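PDB 3KG7: CurH from Lyngbya majuscula, which probably catalyses the dehydration of beta-hydroxyacyl intermediates, serving as the dehydratase domain of the CurH module in curacin biosynthesis. Local coordinates for residues C[35-40]-C[47-52]; C[77-80]-C[85-88]; C[93-96]-C[100-103]; C[139-144]-C[180-185]; C[206-211]-C[242-247]. One frame throughout, in Å; residues are numbered along the deposited sequence.

Overall arrangement
The five contacts follow one another from the N terminus without nesting or crossing, each complete before the next begins. Interaction 1 closes the short turn that holds strands 41-43 and 46-47. Interaction 2 folds the loop around 77-80 back onto the start of strand 86-92, and backbone bonds of Pro47 and Ile49 to Leu79 and Leu77 join it to interaction 1. Interaction 3 closes the hairpin between strands 86-92 and 101-109. In the second half of this double hotdog domain, interaction 4 lays helix 138-144 on strand 181-186; interaction 5 packs the 206-211 segment against the neighbouring strand 243-255. Interactions 1 and 5 meet where Pro50 and Val52 touch Asp206.

Interaction 1: C[35-40]-C[47-52]; sequences HPWIGD and PVIPGV
Ile38 is wedged against the chain from Pro47 to Ile49, and its two branches make the tight half of this contact, in which the 3-10 turn at 38-40, in the loop after strand 24-30 of the first hotdog, packs on the loop leading into helix 52-62. CG2 stands anti to the backbone N, which lays it on Pro47 CB at 3.9 Å and on Val48 N at 3.8 Å. CD1, at the end of the other branch, meets Ile49 CG1 at 3.9 Å as the two isoleucines pass at a slant. Ile38 O also lies 3.6 Å from Pro47 CB, so backbone as well as side chain takes part.

Trp37 meets the 47-52 segment more loosely: its six-membered edge brings CZ3 to Pro50 CD at 4.1 Å, near the ring plane. The indole is positioned from its own side, with NE1 donating to His35 ND1 (3.1 Å) and Ile38 CG1 over one face. The more open margin is at Gly39, partly exposed, whose CA rests on Pro47.

Ile30 of strand 24-30 backs Ile38, His41 of strand 41-43 bonds Val48 O, and helix 202-207 of the second hotdog covers Trp37 through Pro202 and Pro50 through Asp206.

Interaction 2: C[77-80]-C[85-88]; sequences LFLA and TRET
Leu77 and Arg86 carry most of this contact, which packs the loop after strand 66-73 onto the start of strand 86-92 in the first hotdog half, and they meet through aliphatic carbon. The two side chains slide past each other in opposite senses, bringing Leu77 CD2 to 3.7 Å from Arg86 CD and to 4.0 Å from Arg86 CB. The other methyl, Leu77 CD1, faces Thr88 tip to tip, 3.9 Å from OG1 and about as far from CG2. Leu77 reaches both partners because its chi1 of -159° swings CG away from its own nitrogen, turning the forked end toward the strand. Two residues further along the loop, Leu79 CD2 adds a methyl at 4.0 Å from Arg86 CG, so two leucines grip the methylenes of one arginine. Phe78 O, 3.8 Å from Arg86 CD, belongs to the same packing. With an alanine here, at Leu77, both methyls would be gone, and a gap would probably open between the loop and the strand, leaving the Arg86 methylenes freer to turn and Thr88 without the methyl that meets its tip.

The polar bonds lie elsewhere. Within the strand, Thr88 OG1 donates to Arg86 O at 2.9 Å, approaching from above the carbonyl plane, which fixes the turn of the threonine. The arginine chain, bent at chi2 and chi3, carries its charged end to strand 101-109, where NH1 bonds Ser107 OG; Glu114 is a weak, more distant ion partner of NH2.

Arg86 thus divides its work: its buried stem serves as a hydrophobic surface for the 77-80 loop, while its guanidinium finds polar partners beyond the contact.

Interaction 3: C[93-96]-C[100-103]; sequences HTAD and KQFV
His93 and Asp96 run antiparallel to Phe102 and Lys100, the two chain directions 161° apart, and two backbone bonds hold them together. This is the beta-hairpin that joins strands 86-92 and 101-109 at the surface of the first hotdog. His93 N donates to Phe102 O at 2.8 Å, almost straight (170°). Nearer the turn, Asp96 N donates to Lys100 O at 3.0 Å.

Among the side chains, His93 returns to the same carbonyl: ND1 makes a second, weak bond to Phe102 O at 3.0 Å, with the oxygen at the edge of the imidazole. One oxygen is therefore gripped by two N-H groups of a single residue. The His93 and Phe102 side chains lie next to each other and point the same way; their planes are 28° apart but so displaced that the rings barely overlap, with His93 ND1 3.6 Å from Phe102 CD2. An alanine in place of His93 would leave the backbone bond but would probably cost Phe102 O its second donor and leave the exposed phenyl ring freer to swing.

Further toward the turn, Ala95 CB touches Gln101 CG at 4.0 Å. Lys100 sends its amino end away from the hairpin to a salt bridge with Glu69. Asp96 turns its carboxylate back over the turn, CG lying between its own N and carbonyl carbon, and Lys100 N reaches Asp96 OD2 from above the carboxylate plane at 3.2 Å.

Interaction 4: C[139-144]-C[180-185]; sequences PALCEQ and TSLLEI
The backbone bond from Glu143 N to Ala140 O, at 3.1 Å, holds the helical turn from which Leu141 and Cys142 reach Leu182. Gln144 N bonds Leu141 O at 3.3 Å in the same pattern of three residues back. The contact across to the strand is wholly apolar and small, 115 Å² in all.

Leu182 supplies one methyl to both partners. With CG trans to its own nitrogen (chi1 -173°), the side chain extends from the strand toward the helix and brings CD2 within touch of both Leu141 and Cys142. Leu141 and Leu182 cross at about a right angle, their CD2 methyls touching at 4.1 Å. Cys142 SG comes to the same Leu182 CD2 at 4.2 Å, a thiol lying against a methyl. The backbones stay well apart, the nearest CA atoms, those of Leu141 and Leu182, being 8.5 Å from each other, so between these two segments the contact is made by side-chain ends.

The helix 138-144 thus sits as an outer layer on the sheet of the second hotdog. Tyr247 of strand 243-255 flanks Leu141, and Trp175 of strand 171-176 packs beside Cys142. From the opposite face of strand 181-186, Ile185 turns to Leu204 and Ala207 of helix 202-207, which puts this strand between two helices.

Interaction 5: C[206-211]-C[242-247]; sequences DACTRL and SRFYAY
Cys208 reaches across to strand 243-255 with every atom of its side chain. CB comes first, 4.2 Å from the CB of Ala246, whose CA is the nearest to that of Cys208, 5.3 Å away. SG follows: lying anti to the carbonyl carbon and beside the backbone N (chi1 -63°), it is directed along the strand to Phe244, where it touches CE1 at 3.8 Å. The sulfur sits in the plane of the phenyl ring, 90° off its normal and 5.1 Å from the centroid, an edge-on sulfur-aromatic contact in which the thiol faces ring C-H groups and not the pi cloud. Phe244 presents that edge because its CG is tucked over its own backbone (chi1 63°), folding the ring back toward Cys208. Ala246 CB also meets Cys208 O at 3.8 Å, so the small methyl lets the backbone at Cys208 come near.

The turn that carries the cysteine is held from within. Ala207 to Arg210 form a type I beta turn, and Asp206 O accepts from both Thr209 N (3.0 Å) and Thr209 OG1 (2.6 Å), the hydroxyl lying in the carbonyl plane. The Arg210 guanidinium has Ala207 CA above one face, offset toward its rim, and makes a cation-pi contact with Tyr164.

Around this core, Leu267 of strand 260-268 and Ile278 of strand 274-286 also pack on Cys208, while Ile185 of strand 181-186 lies beside Phe244. The turn at 207-210 beside helix 202-207 is therefore seated on the inner face of the second hotdog sheet, which in this fold wraps around its helix.

Interaction 1: C[35-40]-C[47-52]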
# COMPACT_ATOMS: atom_id res chain seq x y z
N HIS C 35 -11.11 -16.67 7.47
CA HIS C 35 -10.29 -17.38 8.44
C HIS C 35 -11.17 -18.09 9.47
O HIS C 35 -11.17 -17.70 10.64
CB HIS C 35 -9.41 -16.38 9.17
CG HIS C 35 -8.35 -15.76 8.32
ND1 HIS C 35 -7.07 -16.26 8.25
CD2 HIS C 35 -8.38 -14.68 7.50
CE1 HIS C 35 -6.36 -15.52 7.42
NE2 HIS C 35 -7.13 -14.56 6.94
N PRO C 36 -11.90 -19.14 9.05
CA PRO C 36 -12.78 -19.83 9.98
C PRO C 36 -12.09 -20.34 11.24
O PRO C 36 -12.76 -20.54 12.25
CB PRO C 36 -13.31 -21.01 9.16
CG PRO C 36 -12.39 -21.14 8.03
CD PRO C 36 -11.96 -19.75 7.71
N TRP C 37 -10.78 -20.55 11.17
CA TRP C 37 -10.03 -21.10 12.31
C TRP C 37 -10.11 -20.24 13.56
O TRP C 37 -10.09 -20.77 14.67
CB TRP C 37 -8.57 -21.38 11.95
CG TRP C 37 -7.76 -20.18 11.53
CD1 TRP C 37 -7.64 -19.66 10.27
CD2 TRP C 37 -6.95 -19.36 12.38
NE1 TRP C 37 -6.81 -18.57 10.28
CE2 TRP C 37 -6.37 -18.36 11.56
CE3 TRP C 37 -6.65 -19.36 13.75
CZ2 TRP C 37 -5.50 -17.38 12.07
CZ3 TRP C 37 -5.79 -18.39 14.26
CH2 TRP C 37 -5.23 -17.41 13.41
N ILE C 38 -10.21 -18.93 13.39
CA ILE C 38 -10.28 -18.02 14.54
C ILE C 38 -11.47 -18.37 15.42
O ILE C 38 -11.39 -18.31 16.64
CB ILE C 38 -10.34 -16.54 14.12
CG1 ILE C 38 -9.17 -16.22 13.19
CG2 ILE C 38 -10.33 -15.63 15.36
CD1 ILE C 38 -9.32 -14.91 12.49
N GLY C 39 -12.58 -18.76 14.79
CA GLY C 39 -13.77 -19.17 15.50
C GLY C 39 -13.56 -20.36 16.42
O GLY C 39 -14.38 -20.61 17.30
N ASP C 40 -12.46 -21.08 16.22
CA ASP C 40 -12.13 -22.21 17.09
C ASP C 40 -11.00 -21.90 18.09
O ASP C 40 -10.54 -22.79 18.81
CB ASP C 40 -11.85 -23.47 16.26
CG ASP C 40 -13.14 -24.17 15.79
OD1 ASP C 40 -14.19 -24.06 16.47
OD2 ASP C 40 -13.08 -24.84 14.74
N PRO C 47 -14.08 -15.30 19.59
CA PRO C 47 -13.01 -15.62 18.66
C PRO C 47 -11.93 -14.55 18.71
O PRO C 47 -12.21 -13.36 18.50
CB PRO C 47 -13.71 -15.61 17.29
CG PRO C 47 -15.17 -15.83 17.61
CD PRO C 47 -15.38 -15.13 18.92
N VAL C 48 -10.71 -14.97 19.04
CA VAL C 48 -9.56 -14.08 19.17
C VAL C 48 -8.36 -14.69 18.46
O VAL C 48 -8.16 -15.90 18.53
CB VAL C 48 -9.17 -13.87 20.66
CG1 VAL C 48 -7.89 -13.06 20.78
CG2 VAL C 48 -10.31 -13.20 21.43
N ILE C 49 -7.58 -13.84 17.80
CA ILE C 49 -6.32 -14.24 17.15
C ILE C 49 -5.20 -14.27 18.19
O ILE C 49 -4.84 -13.23 18.74
CB ILE C 49 -5.87 -13.22 16.09
CG1 ILE C 49 -6.90 -13.09 14.98
CG2 ILE C 49 -4.50 -13.58 15.52
CD1 ILE C 49 -6.48 -12.09 13.93
N PRO C 50 -4.64 -15.46 18.46
CA PRO C 50 -3.51 -15.50 19.38
C PRO C 50 -2.28 -14.79 18.80
O PRO C 50 -2.01 -14.85 17.58
CB PRO C 50 -3.26 -16.99 19.59
CG PRO C 50 -3.78 -17.62 18.34
CD PRO C 50 -4.96 -16.80 17.93
N GLY C 51 -1.57 -14.09 19.68
CA GLY C 51 -0.41 -13.26 19.33
C GLY C 51 0.60 -13.90 18.40
O GLY C 51 1.05 -13.26 17.44
N VAL C 52 0.95 -15.16 18.67
CA VAL C 52 1.95 -15.85 17.84
C VAL C 52 1.62 -15.92 16.34
O VAL C 52 2.50 -16.17 15.51
CB VAL C 52 2.34 -17.26 18.40
CG1 VAL C 52 3.01 -17.13 19.77
CG2 VAL C 52 1.14 -18.21 18.43

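Interaction 2: C[77-80]-C[85-88]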
# COMPACT_ATOMS: atom_id res chain seq x y z
N LEU C 77 -6.79 -8.80 18.38
CA LEU C 77 -7.77 -8.72 17.30
C LEU C 77 -8.85 -9.75 17.60
O LEU C 77 -8.60 -10.96 17.51
CB LEU C 77 -7.11 -8.99 15.95
CG LEU C 77 -7.78 -8.50 14.66
CD1 LEU C 77 -6.78 -8.48 13.53
CD2 LEU C 77 -8.97 -9.34 14.26
N PHE C 78 -10.03 -9.29 17.98
CA PHE C 78 -11.16 -10.19 18.27
C PHE C 78 -12.34 -9.94 17.33
O PHE C 78 -12.48 -8.87 16.74
CB PHE C 78 -11.59 -10.12 19.74
CG PHE C 78 -12.09 -8.76 20.17
CD1 PHE C 78 -13.46 -8.48 20.18
CD2 PHE C 78 -11.20 -7.78 20.58
CE1 PHE C 78 -13.94 -7.23 20.59
CE2 PHE C 78 -11.66 -6.52 20.99
CZ PHE C 78 -13.04 -6.25 20.99
N LEU C 79 -13.18 -10.96 17.18
CA LEU C 79 -14.35 -10.85 16.32
C LEU C 79 -15.58 -10.99 17.21
O LEU C 79 -15.98 -12.10 17.56
CB LEU C 79 -14.31 -11.92 15.23
CG LEU C 79 -13.00 -11.91 14.42
CD1 LEU C 79 -13.01 -13.00 13.36
CD2 LEU C 79 -12.73 -10.55 13.78
N ALA C 80 -16.13 -9.84 17.58
CA ALA C 80 -17.26 -9.79 18.51
C ALA C 80 -18.44 -10.58 17.97
O ALA C 80 -18.89 -11.53 18.58
CB ALA C 80 -17.66 -8.34 18.78
N THR C 85 -15.94 -7.99 10.47
CA THR C 85 -14.81 -7.92 9.55
C THR C 85 -13.85 -6.88 10.08
O THR C 85 -14.24 -5.77 10.38
CB THR C 85 -15.25 -7.52 8.12
OG1 THR C 85 -15.94 -8.61 7.50
CG2 THR C 85 -14.05 -7.13 7.23
N ARG C 86 -12.58 -7.26 10.18
CA ARG C 86 -11.53 -6.33 10.55
C ARG C 86 -10.53 -6.17 9.42
O ARG C 86 -9.91 -7.13 8.98
CB ARG C 86 -10.84 -6.77 11.84
CG ARG C 86 -11.75 -6.70 13.04
CD ARG C 86 -11.01 -6.31 14.28
NE ARG C 86 -11.60 -5.13 14.89
CZ ARG C 86 -11.02 -3.94 14.95
NH1 ARG C 86 -9.81 -3.75 14.45
NH2 ARG C 86 -11.66 -2.94 15.51
N GLU C 87 -10.43 -4.94 8.93
CA GLU C 87 -9.47 -4.54 7.91
C GLU C 87 -8.07 -4.58 8.54
O GLU C 87 -7.77 -3.79 9.42
CB GLU C 87 -9.82 -3.13 7.48
CG GLU C 87 -9.09 -2.57 6.28
CD GLU C 87 -9.64 -1.20 5.87
OE1 GLU C 87 -10.87 -1.00 5.95
OE2 GLU C 87 -8.83 -0.34 5.46
N THR C 88 -7.23 -5.51 8.09
CA THR C 88 -5.96 -5.77 8.75
C THR C 88 -4.76 -5.43 7.86
O THR C 88 -4.81 -5.63 6.65
CB THR C 88 -5.90 -7.24 9.19
OG1 THR C 88 -7.16 -7.60 9.79
CG2 THR C 88 -4.79 -7.48 10.19

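Interaction 3: C[93-96]-C[100-103]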
# COMPACT_ATOMS: atom_id res chain seq x y z
N HIS C 93 8.71 -2.88 7.33
CA HIS C 93 9.48 -1.69 7.03
C HIS C 93 10.73 -2.00 6.22
O HIS C 93 11.19 -3.14 6.17
CB HIS C 93 9.82 -0.92 8.29
CG HIS C 93 8.62 -0.33 8.95
ND1 HIS C 93 7.89 -1.00 9.90
CD2 HIS C 93 8.01 0.86 8.77
CE1 HIS C 93 6.88 -0.24 10.30
NE2 HIS C 93 6.93 0.89 9.63
N THR C 94 11.24 -0.97 5.56
CA THR C 94 12.46 -1.14 4.80
C THR C 94 13.63 -1.31 5.78
O THR C 94 13.67 -0.68 6.84
CB THR C 94 12.65 0.04 3.80
OG1 THR C 94 13.81 -0.17 3.00
CG2 THR C 94 12.72 1.40 4.51
N ALA C 95 14.56 -2.21 5.45
CA ALA C 95 15.66 -2.53 6.36
C ALA C 95 16.45 -1.29 6.75
O ALA C 95 16.67 -0.40 5.93
CB ALA C 95 16.57 -3.56 5.74
N ASP C 96 16.86 -1.23 8.02
CA ASP C 96 17.61 -0.10 8.54
C ASP C 96 19.12 -0.24 8.33
O ASP C 96 19.57 -1.11 7.57
CB ASP C 96 17.25 0.14 10.02
CG ASP C 96 17.67 -1.00 10.93
OD1 ASP C 96 16.94 -1.31 11.89
OD2 ASP C 96 18.75 -1.59 10.73
N LYS C 100 18.01 -4.60 10.02
CA LYS C 100 16.80 -5.12 10.66
C LYS C 100 15.54 -4.55 9.99
O LYS C 100 15.53 -3.39 9.56
CB LYS C 100 16.74 -4.71 12.13
CG LYS C 100 17.82 -5.26 13.03
CD LYS C 100 17.44 -5.03 14.48
CE LYS C 100 18.66 -4.89 15.37
NZ LYS C 100 19.15 -6.21 15.84
N GLN C 101 14.49 -5.36 9.92
CA GLN C 101 13.20 -4.92 9.36
C GLN C 101 12.16 -4.87 10.47
O GLN C 101 11.83 -5.89 11.09
CB GLN C 101 12.72 -5.86 8.25
CG GLN C 101 13.60 -5.94 7.02
CD GLN C 101 13.34 -7.20 6.19
OE1 GLN C 101 12.68 -7.16 5.15
NE2 GLN C 101 13.85 -8.34 6.67
N PHE C 102 11.65 -3.68 10.73
CA PHE C 102 10.58 -3.51 11.71
C PHE C 102 9.26 -3.98 11.11
O PHE C 102 9.01 -3.80 9.91
CB PHE C 102 10.50 -2.05 12.15
CG PHE C 102 9.68 -1.82 13.38
CD1 PHE C 102 9.90 -2.57 14.53
CD2 PHE C 102 8.69 -0.84 13.40
CE1 PHE C 102 9.13 -2.36 15.68
CE2 PHE C 102 7.92 -0.61 14.54
CZ PHE C 102 8.14 -1.37 15.68
N VAL C 103 8.43 -4.63 11.92
CA VAL C 103 7.13 -5.13 11.47
C VAL C 103 6.07 -4.68 12.46
O VAL C 103 6.28 -4.75 13.68
CB VAL C 103 7.12 -6.68 11.38
CG1 VAL C 103 5.72 -7.19 11.00
CG2 VAL C 103 8.17 -7.19 10.38

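Interaction 4: C[139-144]-C[180-185]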
# COMPACT_ATOMS: atom_id res chain seq x y z
N PRO C 139 12.21 -41.74 21.04
CA PRO C 139 11.58 -42.89 21.71
C PRO C 139 12.02 -43.05 23.17
O PRO C 139 11.27 -43.63 23.97
CB PRO C 139 12.06 -44.09 20.88
CG PRO C 139 12.54 -43.52 19.59
CD PRO C 139 13.10 -42.18 19.96
N ALA C 140 13.20 -42.54 23.51
CA ALA C 140 13.71 -42.55 24.89
C ALA C 140 13.01 -41.53 25.79
O ALA C 140 12.74 -41.82 26.96
CB ALA C 140 15.22 -42.33 24.91
N LEU C 141 12.72 -40.35 25.26
CA LEU C 141 11.96 -39.34 25.99
C LEU C 141 10.59 -39.86 26.41
O LEU C 141 10.18 -39.69 27.55
CB LEU C 141 11.79 -38.07 25.16
CG LEU C 141 12.71 -36.89 25.47
CD1 LEU C 141 14.18 -37.22 25.22
CD2 LEU C 141 12.27 -35.69 24.66
N CYS C 142 9.91 -40.52 25.47
CA CYS C 142 8.58 -41.08 25.72
C CYS C 142 8.64 -42.39 26.49
O CYS C 142 7.61 -43.05 26.69
CB CYS C 142 7.84 -41.29 24.40
SG CYS C 142 7.77 -39.84 23.35
N GLU C 143 9.84 -42.77 26.93
CA GLU C 143 10.03 -43.97 27.75
C GLU C 143 10.45 -43.59 29.18
O GLU C 143 10.46 -44.44 30.07
CB GLU C 143 11.06 -44.91 27.10
CG GLU C 143 10.83 -46.40 27.42
CD GLU C 143 11.68 -47.34 26.57
OE1 GLU C 143 12.08 -48.40 27.09
OE2 GLU C 143 11.95 -47.02 25.39
N GLN C 144 10.78 -42.32 29.39
CA GLN C 144 11.13 -41.80 30.72
C GLN C 144 10.10 -40.80 31.26
O GLN C 144 10.10 -40.46 32.45
CB GLN C 144 12.55 -41.20 30.72
CG GLN C 144 12.72 -39.96 29.84
CD GLN C 144 13.88 -39.08 30.27
OE1 GLN C 144 14.85 -39.55 30.87
NE2 GLN C 144 13.79 -37.79 29.95
N THR C 180 10.67 -31.29 32.82
CA THR C 180 10.47 -31.13 31.37
C THR C 180 9.03 -31.43 30.91
O THR C 180 8.26 -32.07 31.63
CB THR C 180 11.46 -32.01 30.55
OG1 THR C 180 11.33 -33.38 30.92
CG2 THR C 180 12.91 -31.56 30.77
N SER C 181 8.69 -30.95 29.71
CA SER C 181 7.41 -31.27 29.06
C SER C 181 7.59 -31.49 27.57
O SER C 181 8.50 -30.92 26.96
CB SER C 181 6.38 -30.16 29.30
OG SER C 181 6.68 -28.98 28.57
N LEU C 182 6.73 -32.31 26.97
CA LEU C 182 6.78 -32.57 25.53
C LEU C 182 5.39 -32.70 24.89
O LEU C 182 4.54 -33.43 25.39
CB LEU C 182 7.61 -33.83 25.23
CG LEU C 182 7.90 -34.18 23.77
CD1 LEU C 182 8.97 -33.28 23.17
CD2 LEU C 182 8.31 -35.64 23.65
N LEU C 183 5.19 -31.98 23.78
CA LEU C 183 3.95 -32.05 23.00
C LEU C 183 4.20 -32.63 21.61
O LEU C 183 5.11 -32.18 20.90
CB LEU C 183 3.31 -30.66 22.86
CG LEU C 183 2.68 -29.97 24.07
CD1 LEU C 183 2.41 -28.50 23.78
CD2 LEU C 183 1.40 -30.66 24.49
N GLU C 184 3.39 -33.61 21.21
CA GLU C 184 3.40 -34.10 19.84
C GLU C 184 2.33 -33.35 19.04
O GLU C 184 1.14 -33.41 19.38
CB GLU C 184 3.15 -35.61 19.79
CG GLU C 184 3.20 -36.23 18.40
CD GLU C 184 3.04 -37.74 18.40
OE1 GLU C 184 3.86 -38.43 19.06
OE2 GLU C 184 2.10 -38.25 17.75
N ILE C 185 2.76 -32.65 18.00
CA ILE C 185 1.89 -31.73 17.27
C ILE C 185 1.74 -32.13 15.80
O ILE C 185 2.74 -32.43 15.14
CB ILE C 185 2.39 -30.28 17.41
CG1 ILE C 185 2.25 -29.82 18.87
CG2 ILE C 185 1.62 -29.34 16.50
CD1 ILE C 185 3.18 -28.69 19.24

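Interaction 5: C[206-211]-C[242-247]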
# COMPACT_ATOMS: atom_id res chain seq x y z
N ASP C 206 0.93 -21.73 17.75
CA ASP C 206 0.22 -21.59 19.01
C ASP C 206 0.27 -22.85 19.83
O ASP C 206 0.42 -22.79 21.04
CB ASP C 206 -1.22 -21.16 18.86
CG ASP C 206 -1.82 -20.77 20.18
OD1 ASP C 206 -1.30 -19.80 20.78
OD2 ASP C 206 -2.76 -21.45 20.66
N ALA C 207 0.13 -23.99 19.16
CA ALA C 207 0.16 -25.29 19.82
C ALA C 207 1.45 -25.52 20.60
O ALA C 207 1.45 -26.21 21.62
CB ALA C 207 -0.03 -26.38 18.80
N CYS C 208 2.54 -24.95 20.12
CA CYS C 208 3.84 -25.10 20.77
C CYS C 208 3.88 -24.54 22.19
O CYS C 208 4.73 -24.92 23.00
CB CYS C 208 4.93 -24.43 19.93
SG CYS C 208 5.10 -25.20 18.32
N THR C 209 2.94 -23.64 22.48
CA THR C 209 2.99 -22.83 23.67
C THR C 209 2.06 -23.37 24.74
O THR C 209 1.94 -22.79 25.83
CB THR C 209 2.60 -21.38 23.36
OG1 THR C 209 1.20 -21.32 23.10
CG2 THR C 209 3.36 -20.87 22.13
N ARG C 210 1.42 -24.50 24.44
CA ARG C 210 0.32 -25.02 25.26
C ARG C 210 0.72 -25.84 26.50
O ARG C 210 -0.15 -26.20 27.29
CB ARG C 210 -0.64 -25.84 24.39
CG ARG C 210 -1.49 -25.00 23.46
CD ARG C 210 -2.32 -25.86 22.54
NE ARG C 210 -2.85 -25.07 21.42
CZ ARG C 210 -3.58 -25.57 20.42
NH1 ARG C 210 -3.88 -26.86 20.37
NH2 ARG C 210 -4.00 -24.77 19.45
N LEU C 211 2.01 -26.12 26.68
CA LEU C 211 2.44 -26.94 27.82
C LEU C 211 3.78 -26.56 28.42
O LEU C 211 4.74 -26.21 27.72
CB LEU C 211 2.42 -28.44 27.46
CG LEU C 211 2.74 -29.49 28.54
CD1 LEU C 211 1.72 -29.49 29.67
CD2 LEU C 211 2.86 -30.87 27.92
N SER C 242 4.79 -32.44 8.80
CA SER C 242 3.39 -32.79 9.09
C SER C 242 3.20 -33.17 10.56
O SER C 242 2.11 -33.01 11.11
CB SER C 242 2.93 -33.93 8.18
OG SER C 242 3.87 -35.00 8.19
N ARG C 243 4.27 -33.66 11.17
CA ARG C 243 4.30 -34.02 12.58
C ARG C 243 5.64 -33.62 13.21
O ARG C 243 6.70 -33.91 12.67
CB ARG C 243 4.04 -35.53 12.72
CG ARG C 243 4.36 -36.13 14.09
CD ARG C 243 4.21 -37.64 14.08
NE ARG C 243 2.80 -38.04 14.00
CZ ARG C 243 2.36 -39.28 14.16
NH1 ARG C 243 3.21 -40.27 14.41
NH2 ARG C 243 1.06 -39.54 14.08
N PHE C 244 5.56 -32.94 14.35
CA PHE C 244 6.75 -32.48 15.08
C PHE C 244 6.46 -32.36 16.58
O PHE C 244 5.35 -32.64 17.03
CB PHE C 244 7.26 -31.15 14.53
CG PHE C 244 6.28 -30.01 14.68
CD1 PHE C 244 6.41 -29.11 15.73
CD2 PHE C 244 5.24 -29.84 13.77
CE1 PHE C 244 5.51 -28.05 15.87
CE2 PHE C 244 4.33 -28.78 13.90
CZ PHE C 244 4.47 -27.88 14.96
N TYR C 245 7.46 -31.92 17.34
CA TYR C 245 7.37 -31.86 18.79
C TYR C 245 7.70 -30.48 19.36
O TYR C 245 8.47 -29.71 18.78
CB TYR C 245 8.29 -32.93 19.41
CG TYR C 245 7.96 -34.35 19.00
CD1 TYR C 245 7.06 -35.12 19.74
CD2 TYR C 245 8.55 -34.93 17.87
CE1 TYR C 245 6.75 -36.42 19.37
CE2 TYR C 245 8.25 -36.23 17.49
CZ TYR C 245 7.35 -36.97 18.24
OH TYR C 245 7.04 -38.26 17.88
N ALA C 246 7.09 -30.17 20.51
CA ALA C 246 7.43 -28.97 21.26
C ALA C 246 7.99 -29.41 22.61
O ALA C 246 7.32 -30.12 23.36
CB ALA C 246 6.21 -28.09 21.44
N TYR C 247 9.21 -28.97 22.91
CA TYR C 247 9.98 -29.46 24.05
C TYR C 247 10.34 -28.31 24.99
O TYR C 247 10.96 -27.34 24.58
CB TYR C 247 11.23 -30.17 23.51
CG TYR C 247 12.08 -30.91 24.51
CD1 TYR C 247 11.50 -31.80 25.43
CD2 TYR C 247 13.47 -30.77 24.52
CE1 TYR C 247 12.29 -32.49 26.35
CE2 TYR C 247 14.27 -31.48 25.44
CZ TYR C 247 13.66 -32.33 26.34
OH TYR C 247 14.43 -33.01 27.25